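Local atomic coordinates of putative oxidoreductase (Jannaschia sp., PDB entry 3C24), a protein that is a putative oxidoreductase that probably binds a nicotinamide adenine dinucleotide (phosphate) cofactor in a Rossmann-type N-terminal domain. Residues Ala15-Gly20 against Asp62-Glu67; Asp69-Ala74 against Glu85-Arg90; Gln186-Glu191 against Ala274-Ala279. All coordinates share one frame; numbering follows the deposited sequence.

Contact 1: Ala15-Gly20 against Asp62-Glu67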
loop_
_atom_site.group_PDB
_atom_site.type_symbol
_atom_site.label_atom_id
_atom_site.label_comp_id
_atom_site.label_asym_id
_atom_site.label_seq_id
_atom_site.Cartn_x
_atom_site.Cartn_y
_atom_site.Cartn_z
ATOM N N ALA A 15 6.863 5.512 -34.875
ATOM C CA ALA A 15 8.300 5.497 -34.639
ATOM C C ALA A 15 8.523 5.632 -33.150
ATOM O O ALA A 15 7.893 6.453 -32.453
ATOM C CB ALA A 15 8.988 6.629 -35.398
ATOM N N ILE A 16 9.369 4.769 -32.622
ATOM C CA ILE A 16 9.724 4.826 -31.213
ATOM C C ILE A 16 11.212 5.124 -31.089
ATOM O O ILE A 16 12.047 4.357 -31.531
ATOM C CB ILE A 16 9.402 3.513 -30.503
ATOM C CG1 ILE A 16 7.912 3.169 -30.642
ATOM C CG2 ILE A 16 9.775 3.576 -29.023
ATOM C CD1 ILE A 16 7.550 1.802 -30.228
ATOM N N LEU A 17 11.498 6.254 -30.458
ATOM C CA LEU A 17 12.863 6.695 -30.178
ATOM C C LEU A 17 13.351 6.004 -28.893
ATOM O O LEU A 17 12.644 5.986 -27.848
ATOM C CB LEU A 17 12.927 8.234 -30.063
ATOM C CG LEU A 17 12.934 9.080 -31.348
ATOM C CD1 LEU A 17 11.964 8.604 -32.362
ATOM C CD2 LEU A 17 12.732 10.579 -30.956
ATOM N N GLY A 18 14.565 5.458 -28.951
ATOM C CA GLY A 18 15.125 4.733 -27.813
ATOM C C GLY A 18 14.412 3.382 -27.710
ATOM O O GLY A 18 14.203 2.824 -26.644
ATOM N N ALA A 19 14.065 2.851 -28.862
ATOM C CA ALA A 19 13.257 1.610 -28.929
ATOM C C ALA A 19 13.865 0.401 -28.287
ATOM O O ALA A 19 13.140 -0.485 -27.874
ATOM C CB ALA A 19 12.896 1.287 -30.362
ATOM N N GLY A 20 15.182 0.352 -28.180
ATOM C CA GLY A 20 15.844 -0.861 -27.643
ATOM C C GLY A 20 16.255 -0.790 -26.187
ATOM O O GLY A 20 16.799 -1.742 -25.597
ATOM N N ASP A 62 17.257 8.135 -41.910
ATOM C CA ASP A 62 16.270 9.140 -41.496
ATOM C C ASP A 62 15.022 9.122 -42.299
ATOM O O ASP A 62 14.152 9.955 -42.109
ATOM C CB ASP A 62 16.852 10.550 -41.630
ATOM C CG ASP A 62 18.022 10.803 -40.692
ATOM O OD1 ASP A 62 18.123 10.129 -39.642
ATOM O OD2 ASP A 62 18.847 11.696 -41.006
ATOM N N GLY A 63 14.924 8.187 -43.222
ATOM C CA GLY A 63 13.734 8.118 -44.068
ATOM C C GLY A 63 12.450 7.920 -43.296
ATOM O O GLY A 63 11.352 8.231 -43.755
ATOM N N TRP A 64 12.607 7.378 -42.104
ATOM C CA TRP A 64 11.438 7.073 -41.267
ATOM C C TRP A 64 10.663 8.298 -40.880
ATOM O O TRP A 64 9.432 8.277 -40.733
ATOM C CB TRP A 64 11.858 6.356 -40.004
ATOM C CG TRP A 64 12.780 7.105 -39.135
ATOM C CD1 TRP A 64 14.121 7.060 -39.151
ATOM C CD2 TRP A 64 12.417 7.979 -38.071
ATOM N NE1 TRP A 64 14.630 7.870 -38.190
ATOM C CE2 TRP A 64 13.600 8.443 -37.498
ATOM C CE3 TRP A 64 11.197 8.420 -37.554
ATOM C CZ2 TRP A 64 13.614 9.321 -36.432
ATOM C CZ3 TRP A 64 11.216 9.301 -36.493
ATOM C CH2 TRP A 64 12.403 9.735 -35.943
ATOM N N ILE A 65 11.408 9.369 -40.708
ATOM C CA ILE A 65 10.811 10.631 -40.276
ATOM C C ILE A 65 9.621 11.028 -41.164
ATOM O O ILE A 65 8.576 11.437 -40.660
ATOM C CB ILE A 65 11.866 11.759 -40.190
ATOM C CG1 ILE A 65 12.885 11.433 -39.094
ATOM C CG2 ILE A 65 11.215 13.077 -39.918
ATOM C CD1 ILE A 65 14.053 12.396 -39.017
ATOM N N ASP A 66 9.750 10.811 -42.466
ATOM C CA ASP A 66 8.710 11.181 -43.449
ATOM C C ASP A 66 7.589 10.209 -43.530
ATOM O O ASP A 66 6.615 10.440 -44.230
ATOM C CB ASP A 66 9.259 11.261 -44.880
ATOM C CG ASP A 66 9.972 12.550 -45.159
ATOM O OD1 ASP A 66 10.212 13.330 -44.208
ATOM O OD2 ASP A 66 10.276 12.778 -46.351
ATOM N N GLU A 67 7.710 9.123 -42.792
ATOM C CA GLU A 67 6.675 8.085 -42.825
ATOM C C GLU A 67 5.881 8.049 -41.528
ATOM O O GLU A 67 4.776 7.558 -41.484
ATOM C CB GLU A 67 7.322 6.715 -43.062
ATOM C CG GLU A 67 7.966 6.583 -44.470
ATOM C CD GLU A 67 8.905 5.377 -44.611
ATOM O OE1 GLU A 67 9.594 5.024 -43.626
ATOM O OE2 GLU A 67 8.990 4.805 -45.727
#
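The Trp64 indole meets Ala15 and Leu17 at a slant, presenting the six-membered ring, while Ile65 from its own segment lies on one face, with CG1 3.3 Å above the ring plane and over its centre. Ala15 CB sits 3.6 Å from Trp64 CE3 and equally close to the neighbouring CZ3, so the methyl straddles that bond. Farther round the ring, Leu17 CD1 comes to 3.8 Å of Trp64 CH2, the two side chains crossing at about a right angle.

Trp64 reaches inward through a first torsion of 60°, which tucks CG between the backbone N and the carbonyl carbon. The turn beneath it is held by backbone bonds three residues apart, among them Glu67 N to Trp64 O at 2.8 Å. No hydrogen bond crosses the contact; its cohesion is apolar. Ile41 and Ile87 also pack against Trp64, and Leu17 continues the same core toward Val71 and Leu73. In this way the loop before strand 70-73 folds Trp64 against strand 13-17.

Beyond Leu17 the chain turns through Gly18 at positive phi (74°), with Gly20 N bonded to the Glu42 carboxylate. A first parallel strand running into a glycine-rich turn is the hallmark of a Rossmann dinucleotide-binding fold.

Contact 2: Asp69-Ala74 against Glu85-Arg90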
loop_
_atom_site.group_PDB
_atom_site.type_symbol
_atom_site.label_atom_id
_atom_site.label_comp_id
_atom_site.label_asym_id
_atom_site.label_seq_id
_atom_site.Cartn_x
_atom_site.Cartn_y
_atom_site.Cartn_z
ATOM N N ASP A 69 3.598 8.771 -38.465
ATOM C CA ASP A 69 2.374 9.433 -38.058
ATOM C C ASP A 69 2.504 9.863 -36.584
ATOM O O ASP A 69 1.982 10.888 -36.122
ATOM C CB ASP A 69 1.178 8.509 -38.197
ATOM C CG ASP A 69 0.935 8.096 -39.631
ATOM O OD1 ASP A 69 1.028 8.983 -40.498
ATOM O OD2 ASP A 69 0.647 6.907 -39.891
ATOM N N VAL A 70 3.220 9.027 -35.852
ATOM C CA VAL A 70 3.400 9.175 -34.412
ATOM C C VAL A 70 4.863 8.932 -34.113
ATOM O O VAL A 70 5.475 8.024 -34.663
ATOM C CB VAL A 70 2.536 8.143 -33.633
ATOM C CG1 VAL A 70 2.656 8.336 -32.111
ATOM C CG2 VAL A 70 1.080 8.229 -34.053
ATOM N N VAL A 71 5.421 9.780 -33.260
ATOM C CA VAL A 71 6.808 9.654 -32.768
ATOM C C VAL A 71 6.761 9.649 -31.244
ATOM O O VAL A 71 6.429 10.632 -30.587
ATOM C CB VAL A 71 7.707 10.779 -33.265
ATOM C CG1 VAL A 71 9.124 10.609 -32.731
ATOM C CG2 VAL A 71 7.688 10.809 -34.781
ATOM N N VAL A 72 7.154 8.506 -30.692
ATOM C CA VAL A 72 7.131 8.236 -29.273
ATOM C C VAL A 72 8.497 8.448 -28.681
ATOM O O VAL A 72 9.493 7.831 -29.097
ATOM C CB VAL A 72 6.662 6.782 -28.953
ATOM C CG1 VAL A 72 6.700 6.594 -27.419
ATOM C CG2 VAL A 72 5.288 6.492 -29.515
ATOM N N LEU A 73 8.557 9.308 -27.682
ATOM C CA LEU A 73 9.813 9.630 -27.022
ATOM C C LEU A 73 10.063 8.752 -25.798
ATOM O O LEU A 73 9.798 9.155 -24.672
ATOM C CB LEU A 73 9.850 11.126 -26.614
ATOM C CG LEU A 73 9.475 12.125 -27.731
ATOM C CD1 LEU A 73 9.739 13.539 -27.246
ATOM C CD2 LEU A 73 10.258 11.900 -28.993
ATOM N N ALA A 74 10.528 7.527 -26.047
ATOM C CA ALA A 74 10.765 6.539 -24.952
ATOM C C ALA A 74 12.147 6.751 -24.340
ATOM O O ALA A 74 13.015 5.876 -24.394
ATOM C CB ALA A 74 10.617 5.107 -25.472
ATOM N N GLU A 85 14.096 18.884 -29.072
ATOM C CA GLU A 85 14.662 20.018 -29.826
ATOM C C GLU A 85 15.246 19.543 -31.130
ATOM O O GLU A 85 15.278 20.267 -32.110
ATOM C CB GLU A 85 15.707 20.779 -29.013
ATOM C CG GLU A 85 14.994 21.636 -27.936
ATOM C CD GLU A 85 15.910 22.234 -26.862
ATOM O OE1 GLU A 85 17.113 21.925 -26.852
ATOM O OE2 GLU A 85 15.412 23.041 -26.032
ATOM N N ASP A 86 15.715 18.312 -31.106
ATOM C CA ASP A 86 16.309 17.720 -32.286
ATOM C C ASP A 86 15.245 17.255 -33.279
ATOM O O ASP A 86 15.274 17.615 -34.468
ATOM C CB ASP A 86 17.144 16.518 -31.895
ATOM C CG ASP A 86 17.740 15.807 -33.105
ATOM O OD1 ASP A 86 17.266 16.039 -34.243
ATOM O OD2 ASP A 86 18.676 15.006 -32.914
ATOM N N ILE A 87 14.246 16.547 -32.764
ATOM C CA ILE A 87 13.246 15.881 -33.631
ATOM C C ILE A 87 12.034 16.723 -33.995
ATOM O O ILE A 87 11.568 16.687 -35.133
ATOM C CB ILE A 87 12.771 14.478 -33.059
ATOM C CG1 ILE A 87 12.079 13.666 -34.167
ATOM C CG2 ILE A 87 11.841 14.578 -31.833
ATOM C CD1 ILE A 87 12.954 13.316 -35.375
ATOM N N VAL A 88 11.502 17.479 -33.048
ATOM C CA VAL A 88 10.284 18.255 -33.329
ATOM C C VAL A 88 10.360 19.098 -34.605
ATOM O O VAL A 88 9.399 19.134 -35.371
ATOM C CB VAL A 88 9.787 19.072 -32.084
ATOM C CG1 VAL A 88 8.734 20.183 -32.458
ATOM C CG2 VAL A 88 9.237 18.119 -31.033
ATOM N N PRO A 89 11.479 19.815 -34.843
ATOM C CA PRO A 89 11.499 20.633 -36.075
ATOM C C PRO A 89 11.597 19.848 -37.375
ATOM O O PRO A 89 11.411 20.426 -38.486
ATOM C CB PRO A 89 12.768 21.465 -35.922
ATOM C CG PRO A 89 13.065 21.473 -34.459
ATOM C CD PRO A 89 12.573 20.177 -33.919
ATOM N N ARG A 90 11.866 18.553 -37.245
ATOM C CA ARG A 90 12.097 17.682 -38.412
ATOM C C ARG A 90 10.890 16.907 -38.921
ATOM O O ARG A 90 10.868 16.431 -40.046
ATOM C CB ARG A 90 13.247 16.677 -38.118
ATOM C CG ARG A 90 14.561 17.295 -37.657
ATOM C CD ARG A 90 15.630 16.180 -37.386
ATOM N NE ARG A 90 16.058 15.565 -38.640
ATOM C CZ ARG A 90 16.896 14.535 -38.747
ATOM N NH1 ARG A 90 17.411 13.988 -37.666
ATOM N NH2 ARG A 90 17.223 14.067 -39.935
#
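Ile87 overlaps Val71 and Leu73 with two different branches, bridging residues two apart on strand 70-73. The CG1 arm goes to the valine: Ile87 CG1 lies 4.5 Å from Val71 CG1. The branch methyl serves the leucine, with Ile87 CG2 4.2 Å from Leu73 CD2. CG1 stands roughly anti to the backbone N (chi1 -163°), and this rotation sends the CG1 arm toward Val71 and the methyl toward Leu73. All three CB atoms are directed into the interface, and all three residues are buried. The spacing is nevertheless relaxed, and nothing polar joins the two segments: this is a hydrophobic seam between helix 77-87 and one face of the sheet.

Neighbours thicken the seam. Val71 also touches Thr95, and Leu73 meets Val97 of the adjacent strand 96-99.

Beyond the contact, Arg90 N donates to Ile87 O (2.8 Å). The exposed Arg90 side chain makes a salt bridge from NH2 to Asp62 OD2 and a long one from NH1 to Asp86 OD1 (4.0 Å). Asp62 is thus its salt-bridge partner in the loop before the strand, and Asp86 adds a weaker pairing from within 85-90.

Strand 70-73, helix 77-87 and strand 96-99 form a beta-alpha-beta unit, with the helix laid over its parallel strands. That layering, apolar strand residues roofed by a helix, is the repeating element of the Rossmann fold.

Contact 3: Gln186-Glu191 against Ala274-Ala279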
loop_
_atom_site.group_PDB
_atom_site.type_symbol
_atom_site.label_atom_id
_atom_site.label_comp_id
_atom_site.label_asym_id
_atom_site.label_seq_id
_atom_site.Cartn_x
_atom_site.Cartn_y
_atom_site.Cartn_z
ATOM N N GLN A 186 -3.683 18.796 -15.239
ATOM C CA GLN A 186 -4.249 17.737 -14.429
ATOM C C GLN A 186 -3.331 16.513 -14.424
ATOM O O GLN A 186 -3.084 15.900 -13.363
ATOM C CB GLN A 186 -5.651 17.371 -14.898
ATOM C CG GLN A 186 -6.715 18.412 -14.518
ATOM C CD GLN A 186 -8.052 18.115 -15.125
ATOM O OE1 GLN A 186 -8.123 17.532 -16.201
ATOM N NE2 GLN A 186 -9.135 18.538 -14.450
ATOM N N LEU A 187 -2.755 16.164 -15.590
ATOM C CA LEU A 187 -1.872 14.998 -15.649
ATOM C C LEU A 187 -0.635 15.249 -14.799
ATOM O O LEU A 187 -0.176 14.362 -14.078
ATOM C CB LEU A 187 -1.441 14.691 -17.069
ATOM C CG LEU A 187 -1.297 13.201 -17.387
ATOM C CD1 LEU A 187 -1.086 13.059 -18.885
ATOM C CD2 LEU A 187 -0.220 12.471 -16.633
ATOM N N ALA A 188 -0.138 16.496 -14.828
ATOM C CA ALA A 188 1.044 16.901 -14.037
ATOM C C ALA A 188 0.750 16.808 -12.533
ATOM O O ALA A 188 1.577 16.372 -11.750
ATOM C CB ALA A 188 1.523 18.305 -14.402
ATOM N N ILE A 189 -0.466 17.176 -12.155
ATOM C CA ILE A 189 -0.918 17.054 -10.740
ATOM C C ILE A 189 -0.889 15.611 -10.284
ATOM O O ILE A 189 -0.568 15.290 -9.131
ATOM C CB ILE A 189 -2.321 17.720 -10.528
ATOM C CG1 ILE A 189 -2.210 19.245 -10.723
ATOM C CG2 ILE A 189 -2.910 17.371 -9.126
ATOM C CD1 ILE A 189 -3.562 19.999 -10.798
ATOM N N LEU A 190 -1.240 14.728 -11.211
ATOM C CA LEU A 190 -1.225 13.282 -10.924
ATOM C C LEU A 190 0.227 12.804 -10.829
ATOM O O LEU A 190 0.594 12.068 -9.912
ATOM C CB LEU A 190 -2.023 12.500 -11.944
ATOM C CG LEU A 190 -3.540 12.687 -11.947
ATOM C CD1 LEU A 190 -4.183 11.875 -13.093
ATOM C CD2 LEU A 190 -4.163 12.277 -10.613
ATOM N N GLU A 191 1.043 13.216 -11.790
ATOM C CA GLU A 191 2.470 12.896 -11.811
ATOM C C GLU A 191 3.203 14.069 -12.464
ATOM O O GLU A 191 2.980 14.327 -13.610
ATOM C CB GLU A 191 2.731 11.580 -12.528
ATOM C CG GLU A 191 2.355 11.558 -13.959
ATOM C CD GLU A 191 3.511 11.891 -14.910
ATOM O OE1 GLU A 191 4.686 11.993 -14.497
ATOM O OE2 GLU A 191 3.200 12.034 -16.086
ATOM N N ALA A 274 1.827 25.368 -8.691
ATOM C CA ALA A 274 3.084 26.092 -8.609
ATOM C C ALA A 274 4.219 25.196 -8.101
ATOM O O ALA A 274 5.349 25.241 -8.602
ATOM C CB ALA A 274 2.921 27.364 -7.739
ATOM N N LYS A 275 3.910 24.344 -7.138
ATOM C CA LYS A 275 4.901 23.434 -6.587
ATOM C C LYS A 275 5.140 22.273 -7.554
ATOM O O LYS A 275 6.238 21.762 -7.707
ATOM C CB LYS A 275 4.474 22.855 -5.229
ATOM C CG LYS A 275 4.542 23.843 -4.065
ATOM C CD LYS A 275 5.959 24.329 -3.793
ATOM N N VAL A 276 4.060 21.851 -8.198
ATOM C CA VAL A 276 4.135 20.757 -9.176
ATOM C C VAL A 276 5.042 21.190 -10.325
ATOM O O VAL A 276 5.859 20.387 -10.835
ATOM C CB VAL A 276 2.732 20.326 -9.661
ATOM C CG1 VAL A 276 2.768 19.279 -10.825
ATOM C CG2 VAL A 276 1.898 19.754 -8.476
ATOM N N LYS A 277 4.897 22.441 -10.751
ATOM C CA LYS A 277 5.763 22.958 -11.827
ATOM C C LYS A 277 7.239 22.972 -11.395
ATOM O O LYS A 277 8.134 22.681 -12.179
ATOM C CB LYS A 277 5.351 24.349 -12.289
ATOM C CG LYS A 277 6.103 24.738 -13.549
ATOM C CD LYS A 277 5.615 25.980 -14.189
ATOM C CE LYS A 277 6.463 26.234 -15.461
ATOM N NZ LYS A 277 6.592 27.669 -15.755
ATOM N N GLN A 278 7.491 23.294 -10.137
ATOM C CA GLN A 278 8.870 23.244 -9.630
ATOM C C GLN A 278 9.429 21.829 -9.667
ATOM O O GLN A 278 10.590 21.641 -10.018
ATOM C CB GLN A 278 8.965 23.800 -8.203
ATOM C CG GLN A 278 8.712 25.262 -8.178
ATOM C CD GLN A 278 8.566 25.805 -6.758
ATOM O OE1 GLN A 278 8.772 25.097 -5.805
ATOM N NE2 GLN A 278 8.201 27.067 -6.634
ATOM N N ALA A 279 8.599 20.851 -9.314
ATOM C CA ALA A 279 9.003 19.433 -9.334
ATOM C C ALA A 279 9.295 19.011 -10.779
ATOM O O ALA A 279 10.291 18.330 -11.078
ATOM C CB ALA A 279 7.949 18.561 -8.730
#
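Val276 presses one methyl onto the backbone of Ala188, and this is where the two helices are tightest. Its CG1 lies 3.3 Å from Ala188 O and 3.6 Å from Ala188 C, with Ala188 CB at 3.9 Å from the same Val276 CG1. The methyl therefore rests against a peptide group as well as a side chain, something the small alanine permits by letting the other helix come close: the CA atoms of Ile189 and Val276 are 6.5 Å apart. A first torsion of 173° carries Val276 CG1 to the far side of the backbone N and brings this branch over Ala188. The other branch is looser, Val276 CG2 being 4.7 Å from Ile189 CG1.

Away from this point the packing thins quickly. On helix 273-284, Ala274, Lys277 and Gln278 are exposed, and the CB of Lys277 points away from the other helix. On helix 184-217, the CB atoms of Leu190 and Glu191 point away from 274-279, and the backbone opens into a wider pi-type turn at 189-191. Glu191 is held elsewhere, its OE2 accepting a hydrogen bond from Ala102 N, while OE1 lies near the like-charged Asp101.

The contact joins the start of the long helix 184-217 to the C-terminal helix. Tyr106 of helix 103-107 touches both Ala188 and Val276, closing one flank, while Leu187 faces strands 117-123 and 148-156. The second subunit meets both helices: the backbone O of its Tyr217 accepts a hydrogen bond from Gln186 NE2, and its Phe257 touches Gln278. Helix 184-217 is thus set between the sheet of its own chain and the dimer partner, with helix 273-284 packed on it beside helix 103-107.

How the contacts relate
From the N terminus, contact 1 closes first, bringing the loop at 62-67 back to strand 13-17 across 41 intervening residues. Contact 2 follows directly, a short closure over ten residues from strand 70-73 to residues 85-90, on helix 77-87. Contact 3 closes last, spanning 82 residues between the beginning of helix 184-217 and the C-terminal helix. The three stand in series; none nests or crosses. Contacts 1 and 2 are neighbours in one core, their centres about 8 Å apart and their strands paired side by side in the sheet. Contact 3, its centre about 23 Å from that of contact 2, belongs to the helical C-terminal part.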